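Local coordinates for protein putative N-acetylmuramoyl-L-alanine amidase,autolysin cwp6 (Peptoclostridium difficile, PDB 5J72) that probably cleaves the amide bond between N-acetylmuramic acid and L-alanine in peptidoglycan, acting as a zinc-dependent autolysin held at the cell wall by CWB2 modules, at residues A[344-354]-A[392-403]; A[478-489]-A[500-508]. All blocks are in the same frame, centred on the assembly; numbering follows the deposited sequence.

Contact 1 joins helix 346-357 to strand 391-394 and the loop after it in the third CWB2 repeat; contact 2 joins helix 477-494 to the edge strand 498-501 and its following loop in the amidase. Contact 1 is largely buried, about 7 Å from the centre of the chain, whereas contact 2, about 20 Å from that centre, is partly buried and includes one exposed residue, Asp506. One amide-to-backbone bond and packing on aromatic rings characterise contact 1; contact 2 divides into an apolar half and a charged, hydrated half. The two centres lie 15 Å apart and touch directly: Ala401 packs on Thr489 and Tyr402 on Leu486, across the interface between the two modules.

Contact 1. Residues A[344-354]-A[392-403]; sequences ADRHETNANVI and LITPKTYVSAYH
Asn350 spends its amide oxygen on a backbone N-H in an unusual geometry: Ile393 N donates to Asn350 OD1 over 3.1 Å, yet the donor stands above the carbonyl plane, 60° out of it, rather than on a lone pair. With CG anti to the backbone N (chi1 -176°), the amide extends from the helix toward strand 392-394; ND2 is hydrogen-bonded to Asn275 OD1, holding both ends. His403 CE1 also lies 3.1 Å from Asn350 OD1, ring and amide planes nearly perpendicular. That imidazole donates from NE2 to Ile393 O at 2.8 Å, while Leu392 CG sits over a ring face. Tyr402 lies against the first helical turn. Glu348 CB makes a CH-pi contact over one face of the phenol, 3.7 Å from its centroid, the carboxylate beyond inclined moderately to the ring. Asp345, the helix N-cap, accepts from Glu348 N through OD1; Asp345 OD2 and Tyr402 OH both meet Lys623. Ser400 OG meets His347 at CB (3.3 Å), and Pro395 CD lies obliquely to the ring, 3.4 Å from His347 NE2, which bonds to Ser371. In the 401-403 turn, opened by an ST turn from Ser400 OG to Tyr402 N, Tyr402 O lies 3.3 Å from Ala351 CB. The contact thus packs a helix of the third CWB2 repeat on a strand and its following loop: helix 346-354 and strand 392-394 run nearly antiparallel (161°), axes 8.2 Å apart. Strand 391-394 pairs in parallel with 362-370, helix 270-283 packs against Thr349 and Ile393, and Ser400 OG is hydrogen-bonded to Glu490 OE2 of amidase helix 477-494.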
loop_
_atom_site.group_PDB
_atom_site.type_symbol
_atom_site.label_atom_id
_atom_site.label_comp_id
_atom_site.label_asym_id
_atom_site.label_seq_id
_atom_site.Cartn_x
_atom_site.Cartn_y
_atom_site.Cartn_z
ATOM N N ALA A 344 6.211 8.790 8.653
ATOM C CA ALA A 344 7.422 8.578 9.455
ATOM C C ALA A 344 8.318 7.538 8.807
ATOM O O ALA A 344 9.526 7.560 8.975
ATOM C CB ALA A 344 7.007 8.093 10.848
ATOM N N ASP A 345 7.712 6.581 8.066
ATOM C CA ASP A 345 8.494 5.589 7.400
ATOM C C ASP A 345 7.721 5.001 6.158
ATOM O O ASP A 345 6.650 5.521 5.849
ATOM C CB ASP A 345 8.851 4.437 8.335
ATOM C CG ASP A 345 7.674 3.666 8.954
ATOM O OD1 ASP A 345 6.607 3.581 8.322
ATOM O OD2 ASP A 345 7.830 3.147 10.075
ATOM N N ARG A 346 8.272 3.978 5.495
ATOM C CA ARG A 346 7.653 3.443 4.251
ATOM C C ARG A 346 6.225 2.919 4.518
ATOM O O ARG A 346 5.386 3.006 3.614
ATOM C CB ARG A 346 8.568 2.333 3.635
ATOM C CG ARG A 346 8.594 1.072 4.498
ATOM C CD ARG A 346 9.598 0.055 3.961
ATOM N NE ARG A 346 10.947 0.558 4.112
ATOM C CZ ARG A 346 12.041 -0.156 3.885
ATOM N NH1 ARG A 346 11.948 -1.422 3.501
ATOM N NH2 ARG A 346 13.236 0.393 4.030
ATOM N N HIS A 347 5.922 2.413 5.762
ATOM C CA HIS A 347 4.602 1.865 6.026
ATOM C C HIS A 347 3.628 2.927 6.294
ATOM O O HIS A 347 2.513 2.861 5.781
ATOM C CB HIS A 347 4.652 0.856 7.177
ATOM C CG HIS A 347 5.660 -0.215 6.936
ATOM N ND1 HIS A 347 6.768 -0.371 7.743
ATOM C CD2 HIS A 347 5.727 -1.190 5.993
ATOM C CE1 HIS A 347 7.474 -1.397 7.289
ATOM N NE2 HIS A 347 6.872 -1.910 6.231
ATOM N N GLU A 348 4.015 3.968 7.110
ATOM C CA GLU A 348 3.080 5.081 7.299
ATOM C C GLU A 348 2.874 5.789 6.007
ATOM O O GLU A 348 1.747 6.228 5.729
ATOM C CB GLU A 348 3.556 6.127 8.390
ATOM C CG GLU A 348 2.330 7.007 8.742
ATOM C CD GLU A 348 2.632 7.967 9.897
ATOM O OE1 GLU A 348 3.802 8.249 10.109
ATOM O OE2 GLU A 348 1.680 8.414 10.549
ATOM N N THR A 349 3.914 5.918 5.180
ATOM C CA THR A 349 3.660 6.643 3.908
ATOM C C THR A 349 2.691 5.779 2.979
ATOM O O THR A 349 1.812 6.309 2.345
ATOM C CB THR A 349 4.985 6.829 3.184
ATOM O OG1 THR A 349 5.878 7.590 4.055
ATOM C CG2 THR A 349 4.780 7.572 1.876
ATOM N N ASN A 350 2.905 4.470 2.984
ATOM C CA ASN A 350 2.001 3.578 2.212
ATOM C C ASN A 350 0.559 3.771 2.694
ATOM O O ASN A 350 -0.377 3.957 1.891
ATOM C CB ASN A 350 2.468 2.158 2.403
ATOM C CG ASN A 350 1.647 1.177 1.561
ATOM O OD1 ASN A 350 0.884 0.382 2.131
ATOM N ND2 ASN A 350 1.748 1.205 0.191
ATOM N N ALA A 351 0.348 3.801 4.059
ATOM C CA ALA A 351 -1.030 3.967 4.578
ATOM C C ALA A 351 -1.566 5.336 4.238
ATOM O O ALA A 351 -2.770 5.452 3.918
ATOM C CB ALA A 351 -1.065 3.763 6.125
ATOM N N ASN A 352 -0.721 6.404 4.259
ATOM C CA ASN A 352 -1.284 7.734 3.950
ATOM C C ASN A 352 -1.608 7.860 2.456
ATOM O O ASN A 352 -2.554 8.599 2.079
ATOM C CB ASN A 352 -0.285 8.886 4.357
ATOM C CG ASN A 352 -0.352 9.110 5.878
ATOM O OD1 ASN A 352 -1.416 8.866 6.508
ATOM N ND2 ASN A 352 0.712 9.544 6.522
ATOM N N VAL A 353 -0.812 7.204 1.604
ATOM C CA VAL A 353 -1.160 7.254 0.153
ATOM C C VAL A 353 -2.501 6.529 -0.057
ATOM O O VAL A 353 -3.341 6.986 -0.815
ATOM C CB VAL A 353 -0.054 6.543 -0.669
ATOM C CG1 VAL A 353 -0.585 6.124 -2.062
ATOM C CG2 VAL A 353 1.170 7.472 -0.786
ATOM N N ILE A 354 -2.649 5.335 0.564
ATOM C CA ILE A 354 -3.925 4.620 0.407
ATOM C C ILE A 354 -5.043 5.499 0.948
ATOM O O ILE A 354 -6.067 5.673 0.293
ATOM C CB ILE A 354 -3.806 3.249 1.123
ATOM C CG1 ILE A 354 -2.959 2.356 0.240
ATOM C CG2 ILE A 354 -5.181 2.513 1.307
ATOM C CD1 ILE A 354 -2.405 1.064 0.931
ATOM N N LEU A 392 -0.505 -2.464 -0.985
ATOM C CA LEU A 392 -0.195 -2.310 0.436
ATOM C C LEU A 392 1.109 -2.996 0.675
ATOM O O LEU A 392 1.287 -4.117 0.193
ATOM C CB LEU A 392 -1.294 -3.009 1.238
ATOM C CG LEU A 392 -1.130 -2.786 2.762
ATOM C CD1 LEU A 392 -2.493 -2.639 3.360
ATOM C CD2 LEU A 392 -0.356 -4.005 3.324
ATOM N N ILE A 393 2.069 -2.352 1.401
ATOM C CA ILE A 393 3.299 -3.057 1.687
ATOM C C ILE A 393 3.406 -3.268 3.223
ATOM O O ILE A 393 2.980 -2.403 3.975
ATOM C CB ILE A 393 4.572 -2.312 1.190
ATOM C CG1 ILE A 393 4.645 -0.868 1.740
ATOM C CG2 ILE A 393 4.528 -2.281 -0.396
ATOM C CD1 ILE A 393 6.028 -0.164 1.393
ATOM N N THR A 394 3.980 -4.384 3.637
ATOM C CA THR A 394 4.091 -4.643 5.072
ATOM C C THR A 394 5.159 -5.672 5.193
ATOM O O THR A 394 5.474 -6.392 4.244
ATOM C CB THR A 394 2.734 -5.102 5.634
ATOM O OG1 THR A 394 2.764 -4.998 7.069
ATOM C CG2 THR A 394 2.376 -6.553 5.214
ATOM N N PRO A 395 5.805 -5.755 6.375
ATOM C CA PRO A 395 6.850 -6.775 6.472
ATOM C C PRO A 395 6.291 -8.202 6.404
ATOM O O PRO A 395 5.114 -8.425 6.619
ATOM C CB PRO A 395 7.511 -6.461 7.863
ATOM C CG PRO A 395 7.231 -5.008 8.068
ATOM C CD PRO A 395 5.793 -4.874 7.558
ATOM N N LYS A 396 7.171 -9.161 6.187
ATOM C CA LYS A 396 6.737 -10.564 6.055
ATOM C C LYS A 396 6.094 -11.118 7.317
ATOM O O LYS A 396 5.209 -11.950 7.223
ATOM C CB LYS A 396 7.954 -11.458 5.757
ATOM C CG LYS A 396 8.696 -11.129 4.504
ATOM C CD LYS A 396 9.779 -12.186 4.330
ATOM C CE LYS A 396 11.121 -11.634 4.680
ATOM N NZ LYS A 396 12.043 -11.741 3.525
ATOM N N THR A 397 6.527 -10.642 8.514
ATOM C CA THR A 397 6.022 -11.253 9.748
ATOM C C THR A 397 4.991 -10.470 10.519
ATOM O O THR A 397 4.526 -10.990 11.520
ATOM C CB THR A 397 7.231 -11.593 10.671
ATOM O OG1 THR A 397 7.795 -10.343 11.089
ATOM C CG2 THR A 397 8.335 -12.415 9.953
ATOM N N TYR A 398 4.590 -9.248 10.124
ATOM C CA TYR A 398 3.512 -8.601 10.852
ATOM C C TYR A 398 2.786 -7.563 10.031
ATOM O O TYR A 398 3.345 -7.064 9.049
ATOM C CB TYR A 398 4.040 -7.896 12.165
ATOM C CG TYR A 398 5.037 -6.774 11.922
ATOM C CD1 TYR A 398 6.381 -7.049 11.699
ATOM C CD2 TYR A 398 4.640 -5.439 11.960
ATOM C CE1 TYR A 398 7.312 -6.029 11.518
ATOM C CE2 TYR A 398 5.568 -4.408 11.785
ATOM C CZ TYR A 398 6.899 -4.716 11.563
ATOM O OH TYR A 398 7.824 -3.730 11.363
ATOM N N VAL A 399 1.574 -7.253 10.388
ATOM C CA VAL A 399 0.847 -6.204 9.719
ATOM C C VAL A 399 1.305 -4.908 10.380
ATOM O O VAL A 399 1.166 -4.750 11.606
ATOM C CB VAL A 399 -0.664 -6.359 9.869
ATOM C CG1 VAL A 399 -1.402 -5.151 9.225
ATOM C CG2 VAL A 399 -1.120 -7.677 9.237
ATOM N N SER A 400 1.863 -3.994 9.626
ATOM C CA SER A 400 2.229 -2.732 10.222
ATOM C C SER A 400 1.058 -2.019 10.921
ATOM O O SER A 400 -0.088 -1.953 10.461
ATOM C CB SER A 400 2.818 -1.801 9.149
ATOM O OG SER A 400 2.943 -0.485 9.665
ATOM N N ALA A 401 1.352 -1.426 12.113
ATOM C CA ALA A 401 0.317 -0.701 12.861
ATOM C C ALA A 401 -0.239 0.479 12.118
ATOM O O ALA A 401 -1.376 0.891 12.324
ATOM C CB ALA A 401 0.933 -0.199 14.213
ATOM N N TYR A 402 0.545 1.045 11.194
ATOM C CA TYR A 402 0.039 2.231 10.460
ATOM C C TYR A 402 -1.133 1.847 9.509
ATOM O O TYR A 402 -1.883 2.735 9.100
ATOM C CB TYR A 402 1.185 2.826 9.628
ATOM C CG TYR A 402 2.263 3.417 10.515
ATOM C CD1 TYR A 402 2.027 4.564 11.265
ATOM C CD2 TYR A 402 3.502 2.823 10.615
ATOM C CE1 TYR A 402 3.013 5.107 12.097
ATOM C CE2 TYR A 402 4.491 3.338 11.455
ATOM C CZ TYR A 402 4.236 4.476 12.194
ATOM O OH TYR A 402 5.232 4.950 13.044
ATOM N N HIS A 403 -1.272 0.556 9.190
ATOM C CA HIS A 403 -2.387 0.091 8.320
ATOM C C HIS A 403 -3.664 -0.152 9.090
ATOM O O HIS A 403 -4.710 -0.346 8.484
ATOM C CB HIS A 403 -2.009 -1.252 7.623
ATOM C CG HIS A 403 -0.875 -1.097 6.667
ATOM N ND1 HIS A 403 -0.789 -0.005 5.807
ATOM C CD2 HIS A 403 0.240 -1.832 6.475
ATOM C CE1 HIS A 403 0.354 -0.108 5.131
ATOM N NE2 HIS A 403 0.990 -1.203 5.508
#

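Contact 2. Residues A[478-489]-A[500-508]; sequences KKYTLNTALATT and VMTRDTDKT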
loop_
_atom_site.group_PDB
_atom_site.type_symbol
_atom_site.label_atom_id
_atom_site.label_comp_id
_atom_site.label_asym_id
_atom_site.label_seq_id
_atom_site.Cartn_x
_atom_site.Cartn_y
_atom_site.Cartn_z
ATOM N N LYS A 478 -3.175 14.373 22.391
ATOM C CA LYS A 478 -3.840 13.221 21.750
ATOM C C LYS A 478 -3.203 12.830 20.404
ATOM O O LYS A 478 -3.245 11.650 20.011
ATOM C CB LYS A 478 -5.358 13.485 21.571
ATOM C CG LYS A 478 -5.703 14.485 20.436
ATOM C CD LYS A 478 -7.232 14.363 20.097
ATOM C CE LYS A 478 -7.769 15.535 19.296
ATOM N NZ LYS A 478 -9.123 15.172 18.726
ATOM N N LYS A 479 -2.598 13.763 19.700
ATOM C CA LYS A 479 -1.999 13.332 18.436
ATOM C C LYS A 479 -0.533 12.842 18.645
ATOM O O LYS A 479 -0.059 11.959 17.927
ATOM C CB LYS A 479 -1.915 14.484 17.479
ATOM C CG LYS A 479 -3.293 15.066 17.197
ATOM C CD LYS A 479 -3.165 16.320 16.411
ATOM C CE LYS A 479 -4.534 16.779 15.964
ATOM N NZ LYS A 479 -4.425 18.051 15.223
ATOM N N TYR A 480 0.171 13.450 19.608
ATOM C CA TYR A 480 1.541 13.020 19.825
ATOM C C TYR A 480 1.472 11.666 20.493
ATOM O O TYR A 480 2.367 10.834 20.242
ATOM C CB TYR A 480 2.253 14.006 20.758
ATOM C CG TYR A 480 2.975 15.068 19.981
ATOM C CD1 TYR A 480 4.360 15.024 19.828
ATOM C CD2 TYR A 480 2.284 16.136 19.415
ATOM C CE1 TYR A 480 5.038 16.010 19.139
ATOM C CE2 TYR A 480 2.959 17.137 18.718
ATOM C CZ TYR A 480 4.338 17.071 18.585
ATOM O OH TYR A 480 5.041 18.053 17.924
ATOM N N THR A 481 0.427 11.420 21.333
ATOM C CA THR A 481 0.447 10.086 21.960
ATOM C C THR A 481 0.129 9.074 20.898
ATOM O O THR A 481 0.703 7.967 20.927
ATOM C CB THR A 481 -0.576 9.938 23.132
ATOM O OG1 THR A 481 -1.899 10.140 22.639
ATOM C CG2 THR A 481 -0.324 10.935 24.243
ATOM N N LEU A 482 -0.813 9.384 19.985
ATOM C CA LEU A 482 -1.105 8.383 18.941
ATOM C C LEU A 482 0.141 8.088 18.026
ATOM O O LEU A 482 0.439 6.930 17.744
ATOM C CB LEU A 482 -2.303 8.822 18.038
ATOM C CG LEU A 482 -2.584 7.807 16.918
ATOM C CD1 LEU A 482 -2.974 6.465 17.500
ATOM C CD2 LEU A 482 -3.695 8.388 16.041
ATOM N N ASN A 483 0.836 9.134 17.557
ATOM C CA ASN A 483 2.023 8.912 16.690
ATOM C C ASN A 483 3.137 8.151 17.485
ATOM O O ASN A 483 3.781 7.293 16.923
ATOM C CB ASN A 483 2.551 10.225 16.208
ATOM C CG ASN A 483 1.553 10.861 15.260
ATOM O OD1 ASN A 483 0.855 10.114 14.540
ATOM N ND2 ASN A 483 1.346 12.196 15.304
ATOM N N THR A 484 3.307 8.476 18.781
ATOM C CA THR A 484 4.319 7.774 19.577
ATOM C C THR A 484 3.914 6.294 19.713
ATOM O O THR A 484 4.723 5.388 19.483
ATOM C CB THR A 484 4.384 8.407 20.991
ATOM O OG1 THR A 484 4.752 9.756 20.851
ATOM C CG2 THR A 484 5.446 7.657 21.897
ATOM N N ALA A 485 2.621 6.049 20.047
ATOM C CA ALA A 485 2.130 4.710 20.284
ATOM C C ALA A 485 2.175 3.852 19.046
ATOM O O ALA A 485 2.426 2.625 19.163
ATOM C CB ALA A 485 0.675 4.728 20.866
ATOM N N LEU A 486 1.946 4.407 17.895
ATOM C CA LEU A 486 1.993 3.585 16.654
ATOM C C LEU A 486 3.456 3.087 16.495
ATOM O O LEU A 486 3.670 1.941 16.099
ATOM C CB LEU A 486 1.593 4.471 15.406
ATOM C CG LEU A 486 0.010 4.672 15.415
ATOM C CD1 LEU A 486 -0.373 5.900 14.490
ATOM C CD2 LEU A 486 -0.729 3.374 14.935
ATOM N N ALA A 487 4.403 3.964 16.776
ATOM C CA ALA A 487 5.832 3.574 16.608
ATOM C C ALA A 487 6.222 2.507 17.642
ATOM O O ALA A 487 6.989 1.595 17.332
ATOM C CB ALA A 487 6.694 4.810 16.732
ATOM N N THR A 488 5.719 2.618 18.894
ATOM C CA THR A 488 5.981 1.581 19.882
ATOM C C THR A 488 5.400 0.255 19.431
ATOM O O THR A 488 6.007 -0.819 19.576
ATOM C CB THR A 488 5.279 1.966 21.234
ATOM O OG1 THR A 488 5.810 3.214 21.647
ATOM C CG2 THR A 488 5.482 0.850 22.335
ATOM N N THR A 489 4.145 0.302 18.913
ATOM C CA THR A 489 3.515 -0.932 18.465
ATOM C C THR A 489 4.336 -1.565 17.325
ATOM O O THR A 489 4.556 -2.788 17.294
ATOM C CB THR A 489 2.043 -0.594 17.965
ATOM O OG1 THR A 489 1.331 -0.132 19.117
ATOM C CG2 THR A 489 1.310 -1.817 17.448
ATOM N N VAL A 500 -1.929 -5.143 21.292
ATOM C CA VAL A 500 -3.296 -4.693 21.045
ATOM C C VAL A 500 -3.290 -3.190 21.379
ATOM O O VAL A 500 -2.883 -2.831 22.492
ATOM C CB VAL A 500 -4.361 -5.394 21.951
ATOM C CG1 VAL A 500 -5.718 -4.762 21.724
ATOM C CG2 VAL A 500 -4.438 -6.918 21.670
ATOM N N MET A 501 -3.740 -2.319 20.486
ATOM C CA MET A 501 -3.764 -0.899 20.831
ATOM C C MET A 501 -5.163 -0.548 21.338
ATOM O O MET A 501 -6.136 -1.011 20.760
ATOM C CB MET A 501 -3.486 -0.032 19.581
ATOM C CG MET A 501 -2.063 -0.257 18.974
ATOM S SD MET A 501 -1.659 0.947 17.729
ATOM C CE MET A 501 -1.481 2.447 18.778
ATOM N N THR A 502 -5.303 0.263 22.368
ATOM C CA THR A 502 -6.664 0.603 22.812
ATOM C C THR A 502 -7.377 1.395 21.692
ATOM O O THR A 502 -8.569 1.240 21.504
ATOM C CB THR A 502 -6.628 1.423 24.130
ATOM O OG1 THR A 502 -5.783 2.545 23.936
ATOM C CG2 THR A 502 -6.121 0.610 25.321
ATOM N N ARG A 503 -6.641 2.226 20.962
ATOM C CA ARG A 503 -7.160 2.933 19.801
ATOM C C ARG A 503 -6.007 3.089 18.806
ATOM O O ARG A 503 -4.830 3.229 19.230
ATOM C CB ARG A 503 -7.732 4.319 20.176
ATOM C CG ARG A 503 -6.666 5.321 20.675
ATOM C CD ARG A 503 -7.283 6.736 20.935
ATOM N NE ARG A 503 -6.283 7.679 21.488
ATOM C CZ ARG A 503 -5.714 8.627 20.761
ATOM N NH1 ARG A 503 -5.993 8.777 19.480
ATOM N NH2 ARG A 503 -4.852 9.468 21.347
ATOM N N ASP A 504 -6.304 3.053 17.511
ATOM C CA ASP A 504 -5.219 3.227 16.540
ATOM C C ASP A 504 -5.557 4.404 15.662
ATOM O O ASP A 504 -4.900 4.640 14.645
ATOM C CB ASP A 504 -5.022 1.976 15.688
ATOM C CG ASP A 504 -6.328 1.385 15.200
ATOM O OD1 ASP A 504 -7.159 2.145 14.648
ATOM O OD2 ASP A 504 -6.517 0.170 15.365
ATOM N N THR A 505 -6.567 5.150 16.043
ATOM C CA THR A 505 -6.940 6.338 15.324
ATOM C C THR A 505 -7.486 7.376 16.292
ATOM O O THR A 505 -7.654 7.102 17.488
ATOM C CB THR A 505 -8.035 5.980 14.269
ATOM O OG1 THR A 505 -8.069 7.036 13.306
ATOM C CG2 THR A 505 -9.367 5.801 14.909
ATOM N N ASP A 506 -7.793 8.569 15.796
ATOM C CA ASP A 506 -8.340 9.586 16.664
ATOM C C ASP A 506 -9.755 9.193 17.004
ATOM O O ASP A 506 -10.578 9.101 16.106
ATOM C CB ASP A 506 -8.307 10.959 15.993
ATOM C CG ASP A 506 -8.737 12.098 16.914
ATOM O OD1 ASP A 506 -8.587 11.969 18.138
ATOM O OD2 ASP A 506 -9.210 13.119 16.403
ATOM N N LYS A 507 -10.035 8.878 18.271
ATOM C CA LYS A 507 -11.397 8.592 18.691
ATOM C C LYS A 507 -11.548 8.797 20.180
ATOM O O LYS A 507 -10.572 8.746 20.900
ATOM C CB LYS A 507 -11.840 7.192 18.343
ATOM C CG LYS A 507 -11.137 6.118 19.072
ATOM C CD LYS A 507 -12.009 4.873 19.056
ATOM C CE LYS A 507 -11.662 3.977 20.219
ATOM N NZ LYS A 507 -12.486 2.748 20.243
ATOM N N THR A 508 -12.774 9.066 20.628
ATOM C CA THR A 508 -13.071 9.256 22.051
ATOM C C THR A 508 -13.054 7.893 22.749
ATOM O O THR A 508 -13.695 6.951 22.285
ATOM C CB THR A 508 -14.466 9.971 22.179
ATOM O OG1 THR A 508 -14.319 11.267 21.571
ATOM C CG2 THR A 508 -14.880 10.180 23.688
HETATM O O HOH W 1 -5.558 11.198 18.268
#
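The apolar contacts centre on Met501, whose chi3 of 70° turns CE toward Ala485, while SD lies against Leu486 and Thr489. Its CE meets Ala485 CB at 3.8 Å; the Leu486 and Met501 side chains cross at about a right angle, with Leu486 CD2 3.8 Å from Met501 SD. Thr489 OG1, already bonded to Ala485 O, rests 3.4 Å from Met501 CG. Toward the other end, the Leu482 methyls lie on the backbone of Asp504 and Thr505. Helix 477-494 and strand 498-501 are consecutive elements of the Amidase_3 domain; the strand is an edge of its six-stranded mixed sheet and pairs in parallel with 453-458. Among hydrogen bonds, Arg503 NH2 donates almost straight (169°) to Lys478 O at 3.0 Å; Lys478 O lies in the guanidinium plane, and the N-H meets a lone pair in the carbonyl plane. The same guanidinium binds Thr505 O through NH1 and, outside the segments, Pro458 and Gly459 carbonyls, which would fix its rotation. One water joins Lys478 O, Arg503 NH1 and Asp506 OD1. In the salt bridge, Lys478 NZ meets the syn lone pair of Asp506 OD2 at 3.1 Å; Gly462 O takes NZ and Gly462 N reaches Asp506 OD1. Zinc ligand Glu477 directly precedes Lys478, whose side chain comes within about 4 Å of that of zinc ligand His460.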